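Local coordinates for protein 3-dehydroquinate dehydratase (Aquifex aeolicus, PDB 2EGZ) that probably catalyses the Schiff-base cis-dehydration of 3-dehydroquinate to 3-dehydroshikimate, the third step of the chorismate pathway, working as a homodimeric type I dehydroquinase, at residues 122-127 against 157-162; 89-94 against 128-133; 95-100 against 135-140. All coordinates share one frame; numbering follows the deposited sequence.

Interaction 1 (122-127 against 157-162); sequences PPNWII and LCISRQ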
ATOM      1  N   PRO B 122      -1.155  12.022   6.725  1.00 14.07           N
ATOM      2  CA  PRO B 122      -2.339  12.018   5.860  1.00 13.94           C
ATOM      3  C   PRO B 122      -3.557  12.746   6.409  1.00 14.48           C
ATOM      4  O   PRO B 122      -3.640  13.030   7.610  1.00 14.85           O
ATOM      5  CB  PRO B 122      -2.589  10.527   5.633  1.00 14.58           C
ATOM      6  CG  PRO B 122      -2.122   9.911   6.921  1.00 16.84           C
ATOM      7  CD  PRO B 122      -0.843  10.663   7.206  1.00 14.98           C
ATOM      8  N   PRO B 123      -4.511  13.081   5.523  1.00 14.07           N
ATOM      9  CA  PRO B 123      -5.748  13.781   5.885  1.00 13.96           C
ATOM     10  C   PRO B 123      -6.472  13.064   7.014  1.00 13.08           C
ATOM     11  O   PRO B 123      -6.294  11.865   7.214  1.00 12.16           O
ATOM     12  CB  PRO B 123      -6.541  13.760   4.582  1.00 15.33           C
ATOM     13  CG  PRO B 123      -5.465  13.881   3.558  1.00 16.49           C
ATOM     14  CD  PRO B 123      -4.431  12.900   4.061  1.00 14.12           C
ATOM     15  N   ASN B 124      -7.302  13.799   7.743  1.00 14.24           N
ATOM     16  CA  ASN B 124      -8.019  13.223   8.868  1.00 14.79           C
ATOM     17  C   ASN B 124      -8.816  11.966   8.574  1.00 13.72           C
ATOM     18  O   ASN B 124      -8.788  11.034   9.372  1.00 13.15           O
ATOM     19  CB  ASN B 124      -8.932  14.269   9.509  1.00 14.44           C
ATOM     20  CG  ASN B 124      -8.164  15.474  10.007  1.00 15.73           C
ATOM     21  OD1 ASN B 124      -6.954  15.400  10.238  1.00 15.86           O
ATOM     22  ND2 ASN B 124      -8.860  16.588  10.187  1.00 16.35           N
ATOM     23  N   TRP B 125      -9.514  11.917   7.438  1.00 14.52           N
ATOM     24  CA  TRP B 125     -10.323  10.740   7.141  1.00 15.43           C
ATOM     25  C   TRP B 125      -9.488   9.468   7.043  1.00 15.14           C
ATOM     26  O   TRP B 125      -9.971   8.380   7.364  1.00 14.01           O
ATOM     27  CB  TRP B 125     -11.150  10.934   5.859  1.00 18.25           C
ATOM     28  CG  TRP B 125     -10.365  10.947   4.590  1.00 21.00           C
ATOM     29  CD1 TRP B 125      -9.821  12.034   3.969  1.00 21.81           C
ATOM     30  CD2 TRP B 125     -10.042   9.813   3.774  1.00 24.16           C
ATOM     31  NE1 TRP B 125      -9.185  11.648   2.812  1.00 23.58           N
ATOM     32  CE2 TRP B 125      -9.306  10.292   2.668  1.00 24.49           C
ATOM     33  CE3 TRP B 125     -10.310   8.441   3.868  1.00 25.09           C
ATOM     34  CZ2 TRP B 125      -8.826   9.442   1.661  1.00 25.89           C
ATOM     35  CZ3 TRP B 125      -9.833   7.594   2.866  1.00 27.32           C
ATOM     36  CH2 TRP B 125      -9.100   8.102   1.776  1.00 25.50           C
ATOM     37  N   ILE B 126      -8.240   9.605   6.605  1.00 13.88           N
ATOM     38  CA  ILE B 126      -7.340   8.461   6.501  1.00 13.81           C
ATOM     39  C   ILE B 126      -6.903   8.041   7.904  1.00 14.09           C
ATOM     40  O   ILE B 126      -6.856   6.853   8.218  1.00 14.47           O
ATOM     41  CB  ILE B 126      -6.101   8.806   5.645  1.00 15.78           C
ATOM     42  CG1 ILE B 126      -6.525   8.948   4.180  1.00 15.46           C
ATOM     43  CG2 ILE B 126      -5.034   7.726   5.795  1.00 16.12           C
ATOM     44  CD1 ILE B 126      -5.387   9.264   3.225  1.00 18.86           C
ATOM     45  N   ILE B 127      -6.588   9.018   8.750  1.00 11.47           N
ATOM     46  CA  ILE B 127      -6.192   8.713  10.122  1.00 13.32           C
ATOM     47  C   ILE B 127      -7.312   7.925  10.802  1.00 12.56           C
ATOM     48  O   ILE B 127      -7.074   6.885  11.420  1.00 12.68           O
ATOM     49  CB  ILE B 127      -5.932  10.007  10.929  1.00 12.32           C
ATOM     50  CG1 ILE B 127      -4.691  10.709  10.380  1.00 12.72           C
ATOM     51  CG2 ILE B 127      -5.778   9.682  12.419  1.00 14.45           C
ATOM     52  CD1 ILE B 127      -4.416  12.068  10.983  1.00 11.08           C
ATOM     53  N   LEU B 157      -2.721  13.678  17.016  1.00  9.20           N
ATOM     54  CA  LEU B 157      -3.142  13.384  18.384  1.00  9.82           C
ATOM     55  C   LEU B 157      -4.609  13.695  18.636  1.00 10.51           C
ATOM     56  O   LEU B 157      -5.333  12.891  19.230  1.00 12.41           O
ATOM     57  CB  LEU B 157      -2.264  14.151  19.376  1.00  9.95           C
ATOM     58  CG  LEU B 157      -0.784  13.755  19.347  1.00 10.63           C
ATOM     59  CD1 LEU B 157       0.041  14.736  20.161  1.00 12.50           C
ATOM     60  CD2 LEU B 157      -0.624  12.340  19.893  1.00 13.93           C
ATOM     61  N   CYS B 158      -5.057  14.854  18.174  1.00 11.03           N
ATOM     62  CA  CYS B 158      -6.444  15.250  18.376  1.00 12.24           C
ATOM     63  C   CYS B 158      -7.460  14.429  17.591  1.00 12.63           C
ATOM     64  O   CYS B 158      -8.523  14.083  18.113  1.00  9.97           O
ATOM     65  CB  CYS B 158      -6.610  16.728  18.047  1.00 15.09           C
ATOM     66  SG  CYS B 158      -5.709  17.761  19.210  1.00 20.06           S
ATOM     67  N   ILE B 159      -7.140  14.118  16.341  1.00 11.51           N
ATOM     68  CA  ILE B 159      -8.056  13.346  15.515  1.00 11.85           C
ATOM     69  C   ILE B 159      -8.180  11.909  16.019  1.00 13.36           C
ATOM     70  O   ILE B 159      -9.236  11.283  15.889  1.00 13.35           O
ATOM     71  CB  ILE B 159      -7.589  13.350  14.045  1.00 11.51           C
ATOM     72  CG1 ILE B 159      -7.666  14.773  13.487  1.00 11.46           C
ATOM     73  CG2 ILE B 159      -8.439  12.400  13.209  1.00 10.87           C
ATOM     74  CD1 ILE B 159      -9.053  15.372  13.485  1.00 13.93           C
ATOM     75  N   SER B 160      -7.114  11.392  16.619  1.00 13.13           N
ATOM     76  CA  SER B 160      -7.139  10.027  17.124  1.00 13.98           C
ATOM     77  C   SER B 160      -8.196   9.827  18.207  1.00 14.34           C
ATOM     78  O   SER B 160      -8.678   8.713  18.401  1.00 15.18           O
ATOM     79  CB  SER B 160      -5.762   9.629  17.667  1.00 15.39           C
ATOM     80  OG  SER B 160      -5.539  10.188  18.949  1.00 19.90           O
ATOM     81  N   ARG B 161      -8.565  10.899  18.907  1.00 15.46           N
ATOM     82  CA  ARG B 161      -9.569  10.806  19.969  1.00 15.67           C
ATOM     83  C   ARG B 161     -10.977  10.557  19.430  1.00 16.41           C
ATOM     84  O   ARG B 161     -11.873  10.149  20.174  1.00 16.02           O
ATOM     85  CB  ARG B 161      -9.578  12.082  20.816  1.00 17.83           C
ATOM     86  CG  ARG B 161      -8.254  12.371  21.506  1.00 21.31           C
ATOM     87  CD  ARG B 161      -8.287  13.689  22.270  1.00 22.82           C
ATOM     88  NE  ARG B 161      -9.192  13.658  23.414  1.00 23.49           N
ATOM     89  CZ  ARG B 161     -10.269  14.427  23.537  1.00 23.33           C
ATOM     90  NH1 ARG B 161     -10.580  15.293  22.578  1.00 23.24           N
ATOM     91  NH2 ARG B 161     -11.031  14.333  24.618  1.00 23.13           N
ATOM     92  N   GLN B 162     -11.169  10.796  18.136  1.00 15.96           N
ATOM     93  CA  GLN B 162     -12.475  10.607  17.510  1.00 16.80           C
ATOM     94  C   GLN B 162     -12.803   9.130  17.273  1.00 17.60           C
ATOM     95  O   GLN B 162     -13.926   8.773  16.896  1.00 15.78           O
ATOM     96  CB  GLN B 162     -12.523  11.412  16.213  1.00 16.95           C
ATOM     97  CG  GLN B 162     -12.100  12.860  16.453  1.00 16.67           C
ATOM     98  CD  GLN B 162     -12.213  13.739  15.230  1.00 17.66           C
ATOM     99  OE1 GLN B 162     -12.084  13.275  14.100  1.00 17.71           O
ATOM    100  NE2 GLN B 162     -12.430  15.031  15.455  1.00 17.76           N
TER
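The carboxamide of Asn124 lies flat under the end of Ile159, whose CG1 and CD1 both sit over one of its faces. CG1 is 3.4 Å from Asn124 OD1 and CD1 is 3.5 Å from Asn124 ND2, so the ethyl arm of the isoleucine spans the amide from its oxygen side to its nitrogen side. OD1 is hydrogen-bonded to Arg155, on the helix that carries Ile159, which is consistent with a fixed rotation of the amide. A second flat group in 122-127, the indole of Trp125, has Ile126 CG1 over the centre of one face, 3.3 Å from its plane, but takes no part in the contact and packs on Arg68 of the second subunit.

Ile159 is wedged between two residues one helical turn apart. Both of its arms are used: while the ethyl arm lies on Asn124, the CG2 methyl, anti to the backbone N, meets Ile127 CG2 at 3.9 Å. Ile127 also has its CG2 anti to the backbone N, which turns that methyl toward the neighbouring helix. A beta-branched chain suits the place of Ile159, because its two arms serve different neighbours; Ile127 also reaches Ile143 of the strand beneath. Pro123 occupies the N-cap position, and the helix starts at Asn124.

The two segments share no hydrogen bond, so they hold together by van der Waals packing between adjacent outer helices of the barrel. Asn124 can serve as an apolar platform because its oxygen is engaged by Arg155, while the face of the amide takes the hydrocarbon of Ile159.

Interaction 2 (89-94 against 128-133); sequences IELSSR and REVLRE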
ATOM      1  N   ILE B  89       1.371  -6.514  12.380  1.00 13.86           N
ATOM      2  CA  ILE B  89       1.141  -6.800  10.969  1.00 14.82           C
ATOM      3  C   ILE B  89       0.618  -5.509  10.339  1.00 16.20           C
ATOM      4  O   ILE B  89      -0.100  -4.753  10.985  1.00 15.81           O
ATOM      5  CB  ILE B  89       0.107  -7.943  10.788  1.00 14.05           C
ATOM      6  CG1 ILE B  89      -0.070  -8.275   9.299  1.00 14.97           C
ATOM      7  CG2 ILE B  89      -1.220  -7.548  11.407  1.00 16.15           C
ATOM      8  CD1 ILE B  89       1.184  -8.812   8.634  1.00 16.02           C
ATOM      9  N   GLU B  90       0.994  -5.241   9.093  1.00 16.15           N
ATOM     10  CA  GLU B  90       0.540  -4.021   8.429  1.00 16.99           C
ATOM     11  C   GLU B  90      -0.916  -4.144   8.003  1.00 16.70           C
ATOM     12  O   GLU B  90      -1.358  -5.209   7.558  1.00 17.56           O
ATOM     13  CB  GLU B  90       1.382  -3.722   7.184  1.00 18.07           C
ATOM     14  CG  GLU B  90       2.892  -3.657   7.389  1.00 20.93           C
ATOM     15  CD  GLU B  90       3.521  -5.021   7.600  1.00 22.11           C
ATOM     16  OE1 GLU B  90       2.945  -6.029   7.131  1.00 21.43           O
ATOM     17  OE2 GLU B  90       4.603  -5.081   8.222  1.00 22.24           O
ATOM     18  N   LEU B  91      -1.663  -3.051   8.138  1.00 16.41           N
ATOM     19  CA  LEU B  91      -3.065  -3.041   7.739  1.00 17.09           C
ATOM     20  C   LEU B  91      -3.125  -3.345   6.244  1.00 18.68           C
ATOM     21  O   LEU B  91      -4.082  -3.945   5.761  1.00 19.47           O
ATOM     22  CB  LEU B  91      -3.688  -1.664   8.009  1.00 16.82           C
ATOM     23  CG  LEU B  91      -5.127  -1.407   7.541  1.00 17.15           C
ATOM     24  CD1 LEU B  91      -6.088  -2.376   8.216  1.00 16.58           C
ATOM     25  CD2 LEU B  91      -5.513   0.027   7.865  1.00 16.87           C
ATOM     26  N   SER B  92      -2.086  -2.932   5.523  1.00 19.82           N
ATOM     27  CA  SER B  92      -2.020  -3.138   4.081  1.00 21.39           C
ATOM     28  C   SER B  92      -1.839  -4.600   3.666  1.00 22.69           C
ATOM     29  O   SER B  92      -2.056  -4.942   2.503  1.00 21.48           O
ATOM     30  CB  SER B  92      -0.905  -2.273   3.476  1.00 21.43           C
ATOM     31  OG  SER B  92       0.351  -2.570   4.050  1.00 23.84           O
ATOM     32  N   SER B  93      -1.445  -5.457   4.607  1.00 23.27           N
ATOM     33  CA  SER B  93      -1.278  -6.886   4.321  1.00 24.80           C
ATOM     34  C   SER B  93      -2.598  -7.571   4.668  1.00 26.19           C
ATOM     35  O   SER B  93      -2.657  -8.466   5.513  1.00 26.72           O
ATOM     36  CB  SER B  93      -0.146  -7.478   5.168  1.00 23.84           C
ATOM     37  OG  SER B  93       1.093  -6.844   4.893  1.00 26.08           O
ATOM     38  N   ARG B  94      -3.658  -7.130   4.002  1.00 27.81           N
ATOM     39  CA  ARG B  94      -5.008  -7.631   4.223  1.00 30.17           C
ATOM     40  C   ARG B  94      -5.174  -9.145   4.272  1.00 30.36           C
ATOM     41  O   ARG B  94      -5.962  -9.658   5.067  1.00 31.77           O
ATOM     42  CB  ARG B  94      -5.939  -7.057   3.155  1.00 32.13           C
ATOM     43  CG  ARG B  94      -5.979  -5.535   3.124  1.00 33.47           C
ATOM     44  CD  ARG B  94      -6.820  -4.963   4.254  1.00 36.27           C
ATOM     45  NE  ARG B  94      -6.792  -3.501   4.256  1.00 37.74           N
ATOM     46  CZ  ARG B  94      -7.672  -2.735   4.895  1.00 39.50           C
ATOM     47  NH1 ARG B  94      -8.660  -3.293   5.585  1.00 39.87           N
ATOM     48  NH2 ARG B  94      -7.569  -1.411   4.840  1.00 39.37           N
ATOM     49  N   ARG B 128      -8.541   8.416  10.671  1.00 12.76           N
ATOM     50  CA  ARG B 128      -9.683   7.750  11.286  1.00 13.88           C
ATOM     51  C   ARG B 128      -9.969   6.374  10.693  1.00 14.33           C
ATOM     52  O   ARG B 128     -10.340   5.452  11.416  1.00 14.34           O
ATOM     53  CB  ARG B 128     -10.935   8.631  11.181  1.00 13.04           C
ATOM     54  CG  ARG B 128     -10.881   9.890  12.040  1.00 15.01           C
ATOM     55  CD  ARG B 128     -12.235  10.597  12.056  1.00 15.82           C
ATOM     56  NE  ARG B 128     -12.554  11.170  10.753  1.00 19.27           N
ATOM     57  CZ  ARG B 128     -12.346  12.440  10.422  1.00 17.36           C
ATOM     58  NH1 ARG B 128     -11.824  13.291  11.299  1.00 16.63           N
ATOM     59  NH2 ARG B 128     -12.652  12.855   9.202  1.00 18.47           N
ATOM     60  N   GLU B 129      -9.802   6.231   9.382  1.00 16.65           N
ATOM     61  CA  GLU B 129     -10.054   4.943   8.745  1.00 18.11           C
ATOM     62  C   GLU B 129      -9.059   3.890   9.216  1.00 17.67           C
ATOM     63  O   GLU B 129      -9.429   2.739   9.450  1.00 17.17           O
ATOM     64  CB  GLU B 129      -9.977   5.060   7.226  1.00 21.52           C
ATOM     65  CG  GLU B 129     -10.314   3.756   6.522  1.00 25.70           C
ATOM     66  CD  GLU B 129     -10.272   3.884   5.019  1.00 29.31           C
ATOM     67  OE1 GLU B 129     -10.981   4.760   4.480  1.00 31.93           O
ATOM     68  OE2 GLU B 129      -9.533   3.110   4.377  1.00 32.41           O
ATOM     69  N   VAL B 130      -7.795   4.281   9.339  1.00 16.32           N
ATOM     70  CA  VAL B 130      -6.762   3.357   9.798  1.00 14.85           C
ATOM     71  C   VAL B 130      -7.114   2.864  11.192  1.00 14.79           C
ATOM     72  O   VAL B 130      -7.008   1.674  11.489  1.00 15.84           O
ATOM     73  CB  VAL B 130      -5.369   4.041   9.827  1.00 16.44           C
ATOM     74  CG1 VAL B 130      -4.361   3.165  10.564  1.00 17.30           C
ATOM     75  CG2 VAL B 130      -4.896   4.296   8.401  1.00 16.53           C
ATOM     76  N   LEU B 131      -7.539   3.782  12.050  1.00 12.49           N
ATOM     77  CA  LEU B 131      -7.913   3.422  13.410  1.00 13.27           C
ATOM     78  C   LEU B 131      -9.135   2.513  13.428  1.00 14.17           C
ATOM     79  O   LEU B 131      -9.149   1.488  14.111  1.00 13.34           O
ATOM     80  CB  LEU B 131      -8.198   4.683  14.224  1.00 11.48           C
ATOM     81  CG  LEU B 131      -6.986   5.595  14.412  1.00 11.80           C
ATOM     82  CD1 LEU B 131      -7.419   6.881  15.101  1.00 11.54           C
ATOM     83  CD2 LEU B 131      -5.924   4.869  15.235  1.00 11.55           C
ATOM     84  N   ARG B 132     -10.162   2.882  12.674  1.00 14.00           N
ATOM     85  CA  ARG B 132     -11.370   2.072  12.645  1.00 16.28           C
ATOM     86  C   ARG B 132     -11.147   0.684  12.068  1.00 17.15           C
ATOM     87  O   ARG B 132     -11.705  -0.289  12.571  1.00 16.49           O
ATOM     88  CB  ARG B 132     -12.479   2.802  11.885  1.00 17.41           C
ATOM     89  CG  ARG B 132     -13.058   3.930  12.717  1.00 17.52           C
ATOM     90  CD  ARG B 132     -14.183   4.679  12.044  1.00 22.11           C
ATOM     91  NE  ARG B 132     -14.669   5.716  12.949  1.00 24.10           N
ATOM     92  CZ  ARG B 132     -14.839   6.991  12.615  1.00 26.89           C
ATOM     93  NH1 ARG B 132     -14.569   7.396  11.382  1.00 25.03           N
ATOM     94  NH2 ARG B 132     -15.258   7.865  13.527  1.00 26.15           N
ATOM     95  N   GLU B 133     -10.333   0.584  11.021  1.00 18.87           N
ATOM     96  CA  GLU B 133     -10.056  -0.718  10.418  1.00 20.86           C
ATOM     97  C   GLU B 133      -9.275  -1.581  11.400  1.00 21.16           C
ATOM     98  O   GLU B 133      -9.516  -2.783  11.514  1.00 20.32           O
ATOM     99  CB  GLU B 133      -9.269  -0.550   9.120  1.00 23.33           C
ATOM    100  CG  GLU B 133     -10.110  -0.024   7.979  1.00 25.54           C
ATOM    101  CD  GLU B 133     -11.150  -1.031   7.526  1.00 28.29           C
ATOM    102  OE1 GLU B 133     -10.775  -2.004   6.839  1.00 30.51           O
ATOM    103  OE2 GLU B 133     -12.338  -0.857   7.868  1.00 28.89           O
TER
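A small apolar contact topped by a salt bridge joins the turn that follows barrel strand 86-90 to the middle of helix 124-136, passing over the intervening strand 110-117. The apolar part belongs to Leu91, which sits in a type I turn from Glu90 to Ser93 and has CG anti to its backbone N (chi1 175°). Its forked end rests on the helix: CD1 meets Glu133 CB at 3.8 Å, and CD2 lies 4.0 Å from both Glu133 CB and Val130 CA. Leucine fits here because both methyls pack on Glu133 CB and CD2 also reaches Val130, while Ile113 of the strand below and Leu97 pack on it too.

Above this, Arg94, bent at chi2, brings its guanidinium over Leu91 CD1, 3.6 Å from the plane. NH1 donates in the guanidinium plane to Glu133 OE1, 2.8 Å away and nearly straight (166°). OE1 receives it through the anti lone pair, with the carboxylate plane turned 39° from the guanidinium. A bend at chi2 of Glu133 places the acid there, and its long chain supplies methylene below and charge above. OE1 is also paired with Arg136, which would further stabilise the negative charge.

The arrangement is that of a TIM barrel, where a turn at the C-terminal end of a strand packs on a neighbouring helix; Leu91 lies about 8 Å, side chain to side chain, from the active-site residue His116.

Interaction 3 (95-100 against 135-140); sequences GLLVKL and YRYGGI
Leu97 presses a single methyl onto the middle of the Tyr137 ring. Its CD1 stands 3.4 Å from the ring centroid and only 3° off the normal, an almost exactly central CH-pi contact, with all six ring carbons almost equally distant. Two torsions of the leucine bring the methyl there: chi1 sets CG anti to the carbonyl carbon, and chi2 (180°) extends CD1 straight on from CA, so the chain reaches out at full length. Lower down the same side chain, Leu97 CB comes within 3.7 Å of Tyr137 CD1, so the leucine covers one side of the ring as well as its centre.

Tyr137 likewise has CG anti to its carbonyl carbon, and a chi2 of -79° turns the broad face of the ring toward helix 94-107. Val98, the next residue along that helix, meets the ring differently: its CG2 approaches Tyr137 CE1 at the ring edge, close to the plane, at a looser 4.3 Å. Consecutive helical residues thus serve face and edge in turn.

The position of Tyr137 depends on how its helix ends. It is the first residue to leave helical conformation, and Gly138 follows as the C-prime residue of a Schellman motif, with its N bonded to Tyr135 O at 3.0 Å. The positive phi needed there suits glycine. Ile113 of strand 110-117 also packs on the tyrosine.

Chemically, the contact is apolar over the ring, with a polar hydroxyl at the para position. The aromatic face offers pi density to a methyl group, and the phenol oxygen takes part in a weak hydrogen bond with Arg94 NH1. Tyrosine suits a partly exposed place where dispersion holds the ring and the hydroxyl meets a charged neighbour.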
ATOM      1  N   GLY B  95      -4.434  -9.859   3.429  1.00 30.77           N
ATOM      2  CA  GLY B  95      -4.544 -11.309   3.388  1.00 30.86           C
ATOM      3  C   GLY B  95      -4.114 -12.070   4.634  1.00 30.29           C
ATOM      4  O   GLY B  95      -4.438 -13.250   4.781  1.00 29.65           O
ATOM      5  N   LEU B  96      -3.391 -11.407   5.532  1.00 29.15           N
ATOM      6  CA  LEU B  96      -2.916 -12.054   6.754  1.00 27.57           C
ATOM      7  C   LEU B  96      -3.656 -11.611   8.014  1.00 27.16           C
ATOM      8  O   LEU B  96      -3.538 -12.247   9.059  1.00 28.02           O
ATOM      9  CB  LEU B  96      -1.419 -11.787   6.934  1.00 26.24           C
ATOM     10  CG  LEU B  96      -0.494 -12.302   5.829  1.00 26.71           C
ATOM     11  CD1 LEU B  96       0.912 -11.777   6.042  1.00 26.95           C
ATOM     12  CD2 LEU B  96      -0.502 -13.822   5.825  1.00 26.15           C
ATOM     13  N   LEU B  97      -4.431 -10.535   7.907  1.00 27.08           N
ATOM     14  CA  LEU B  97      -5.160  -9.994   9.054  1.00 25.36           C
ATOM     15  C   LEU B  97      -6.068 -10.965   9.812  1.00 24.96           C
ATOM     16  O   LEU B  97      -5.863 -11.207  11.007  1.00 24.19           O
ATOM     17  CB  LEU B  97      -5.971  -8.763   8.624  1.00 24.99           C
ATOM     18  CG  LEU B  97      -5.195  -7.568   8.052  1.00 23.50           C
ATOM     19  CD1 LEU B  97      -6.170  -6.462   7.688  1.00 20.09           C
ATOM     20  CD2 LEU B  97      -4.176  -7.061   9.067  1.00 24.19           C
ATOM     21  N   VAL B  98      -7.077 -11.510   9.138  1.00 23.17           N
ATOM     22  CA  VAL B  98      -8.001 -12.437   9.793  1.00 23.26           C
ATOM     23  C   VAL B  98      -7.245 -13.625  10.376  1.00 22.13           C
ATOM     24  O   VAL B  98      -7.511 -14.059  11.496  1.00 22.21           O
ATOM     25  CB  VAL B  98      -9.071 -12.959   8.804  1.00 23.90           C
ATOM     26  CG1 VAL B  98      -9.993 -13.947   9.503  1.00 24.99           C
ATOM     27  CG2 VAL B  98      -9.868 -11.793   8.240  1.00 23.39           C
ATOM     28  N   LYS B  99      -6.300 -14.134   9.599  1.00 22.86           N
ATOM     29  CA  LYS B  99      -5.472 -15.268   9.985  1.00 25.33           C
ATOM     30  C   LYS B  99      -4.670 -14.995  11.263  1.00 25.05           C
ATOM     31  O   LYS B  99      -4.711 -15.781  12.211  1.00 24.84           O
ATOM     32  CB  LYS B  99      -4.534 -15.606   8.823  1.00 26.24           C
ATOM     33  CG  LYS B  99      -3.516 -16.692   9.097  1.00 31.18           C
ATOM     34  CD  LYS B  99      -2.710 -16.981   7.836  1.00 33.82           C
ATOM     35  CE  LYS B  99      -1.526 -17.886   8.118  1.00 35.71           C
ATOM     36  NZ  LYS B  99      -1.939 -19.161   8.754  1.00 38.37           N
ATOM     37  N   LEU B 100      -3.946 -13.878  11.289  1.00 24.63           N
ATOM     38  CA  LEU B 100      -3.142 -13.521  12.454  1.00 24.38           C
ATOM     39  C   LEU B 100      -3.997 -13.175  13.670  1.00 23.72           C
ATOM     40  O   LEU B 100      -3.559 -13.341  14.811  1.00 24.01           O
ATOM     41  CB  LEU B 100      -2.205 -12.356  12.114  1.00 24.91           C
ATOM     42  CG  LEU B 100      -0.810 -12.717  11.582  1.00 25.65           C
ATOM     43  CD1 LEU B 100      -0.909 -13.800  10.523  1.00 26.94           C
ATOM     44  CD2 LEU B 100      -0.146 -11.477  11.011  1.00 23.86           C
ATOM     45  N   TYR B 135      -9.463  -1.618  14.608  1.00 19.39           N
ATOM     46  CA  TYR B 135     -10.384  -2.151  15.603  1.00 19.01           C
ATOM     47  C   TYR B 135     -11.312  -3.185  14.981  1.00 19.99           C
ATOM     48  O   TYR B 135     -11.685  -4.163  15.627  1.00 19.99           O
ATOM     49  CB  TYR B 135     -11.214  -1.025  16.229  1.00 19.46           C
ATOM     50  CG  TYR B 135     -10.399  -0.073  17.077  1.00 17.63           C
ATOM     51  CD1 TYR B 135      -9.580  -0.551  18.098  1.00 18.37           C
ATOM     52  CD2 TYR B 135     -10.445   1.306  16.857  1.00 19.05           C
ATOM     53  CE1 TYR B 135      -8.820   0.318  18.880  1.00 18.05           C
ATOM     54  CE2 TYR B 135      -9.688   2.186  17.634  1.00 16.83           C
ATOM     55  CZ  TYR B 135      -8.880   1.682  18.639  1.00 17.93           C
ATOM     56  OH  TYR B 135      -8.121   2.537  19.401  1.00 17.60           O
ATOM     57  N   ARG B 136     -11.678  -2.960  13.725  1.00 19.62           N
ATOM     58  CA  ARG B 136     -12.556  -3.873  13.005  1.00 22.06           C
ATOM     59  C   ARG B 136     -11.911  -5.244  12.823  1.00 21.33           C
ATOM     60  O   ARG B 136     -12.603  -6.261  12.829  1.00 22.22           O
ATOM     61  CB  ARG B 136     -12.932  -3.268  11.646  1.00 22.67           C
ATOM     62  CG  ARG B 136     -13.688  -4.198  10.704  1.00 29.01           C
ATOM     63  CD  ARG B 136     -14.248  -3.420   9.511  1.00 31.89           C
ATOM     64  NE  ARG B 136     -14.658  -4.288   8.409  1.00 36.10           N
ATOM     65  CZ  ARG B 136     -13.893  -4.586   7.362  1.00 36.34           C
ATOM     66  NH1 ARG B 136     -12.671  -4.086   7.260  1.00 37.31           N
ATOM     67  NH2 ARG B 136     -14.355  -5.386   6.409  1.00 39.66           N
ATOM     68  N   TYR B 137     -10.590  -5.275  12.666  1.00 20.41           N
ATOM     69  CA  TYR B 137      -9.871  -6.536  12.494  1.00 20.31           C
ATOM     70  C   TYR B 137      -9.396  -7.102  13.828  1.00 19.97           C
ATOM     71  O   TYR B 137      -8.609  -8.054  13.864  1.00 20.49           O
ATOM     72  CB  TYR B 137      -8.678  -6.352  11.551  1.00 21.12           C
ATOM     73  CG  TYR B 137      -9.052  -6.315  10.088  1.00 22.88           C
ATOM     74  CD1 TYR B 137      -9.325  -7.490   9.387  1.00 24.98           C
ATOM     75  CD2 TYR B 137      -9.153  -5.106   9.405  1.00 25.34           C
ATOM     76  CE1 TYR B 137      -9.692  -7.456   8.041  1.00 25.74           C
ATOM     77  CE2 TYR B 137      -9.517  -5.061   8.063  1.00 26.18           C
ATOM     78  CZ  TYR B 137      -9.785  -6.238   7.386  1.00 26.93           C
ATOM     79  OH  TYR B 137     -10.143  -6.191   6.055  1.00 27.61           O
ATOM     80  N   GLY B 138      -9.867  -6.498  14.918  1.00 18.89           N
ATOM     81  CA  GLY B 138      -9.528  -6.960  16.254  1.00 19.23           C
ATOM     82  C   GLY B 138      -8.129  -6.699  16.790  1.00 19.37           C
ATOM     83  O   GLY B 138      -7.662  -7.426  17.664  1.00 20.19           O
ATOM     84  N   GLY B 139      -7.458  -5.665  16.298  1.00 18.01           N
ATOM     85  CA  GLY B 139      -6.122  -5.393  16.794  1.00 16.47           C
ATOM     86  C   GLY B 139      -5.972  -4.015  17.398  1.00 17.29           C
ATOM     87  O   GLY B 139      -6.936  -3.243  17.473  1.00 16.62           O
ATOM     88  N   ILE B 140      -4.760  -3.714  17.850  1.00 15.17           N
ATOM     89  CA  ILE B 140      -4.450  -2.411  18.419  1.00 13.85           C
ATOM     90  C   ILE B 140      -3.910  -1.602  17.250  1.00 13.82           C
ATOM     91  O   ILE B 140      -2.817  -1.866  16.756  1.00 12.57           O
ATOM     92  CB  ILE B 140      -3.354  -2.507  19.492  1.00 14.69           C
ATOM     93  CG1 ILE B 140      -3.797  -3.457  20.609  1.00 15.66           C
ATOM     94  CG2 ILE B 140      -3.055  -1.115  20.052  1.00 15.15           C
ATOM     95  CD1 ILE B 140      -2.706  -3.752  21.622  1.00 17.21           C
TER

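Overall arrangement
All three contacts use helix 124-136 or the turn that ends it: interaction 1 at its start, interaction 2 along its middle and interaction 3 at its C-terminal end. Their segments alternate along the chain. The centres of interactions 2 and 3 lie about 8 Å apart, and the two contacts touch, sharing the run from strand 86-90 into helix 94-107. Interactions 1 and 2, with centres about 13 Å apart, meet through Gln162 and Arg128. The centres of interactions 1 and 3 are about 20 Å apart, without touching. Helix 124-136 and the turn after it thus pack on helix 94-107 before it and helix 150-160 after it in the chain, linking neighbouring outer elements of the barrel around the strands bearing His116 and Lys142.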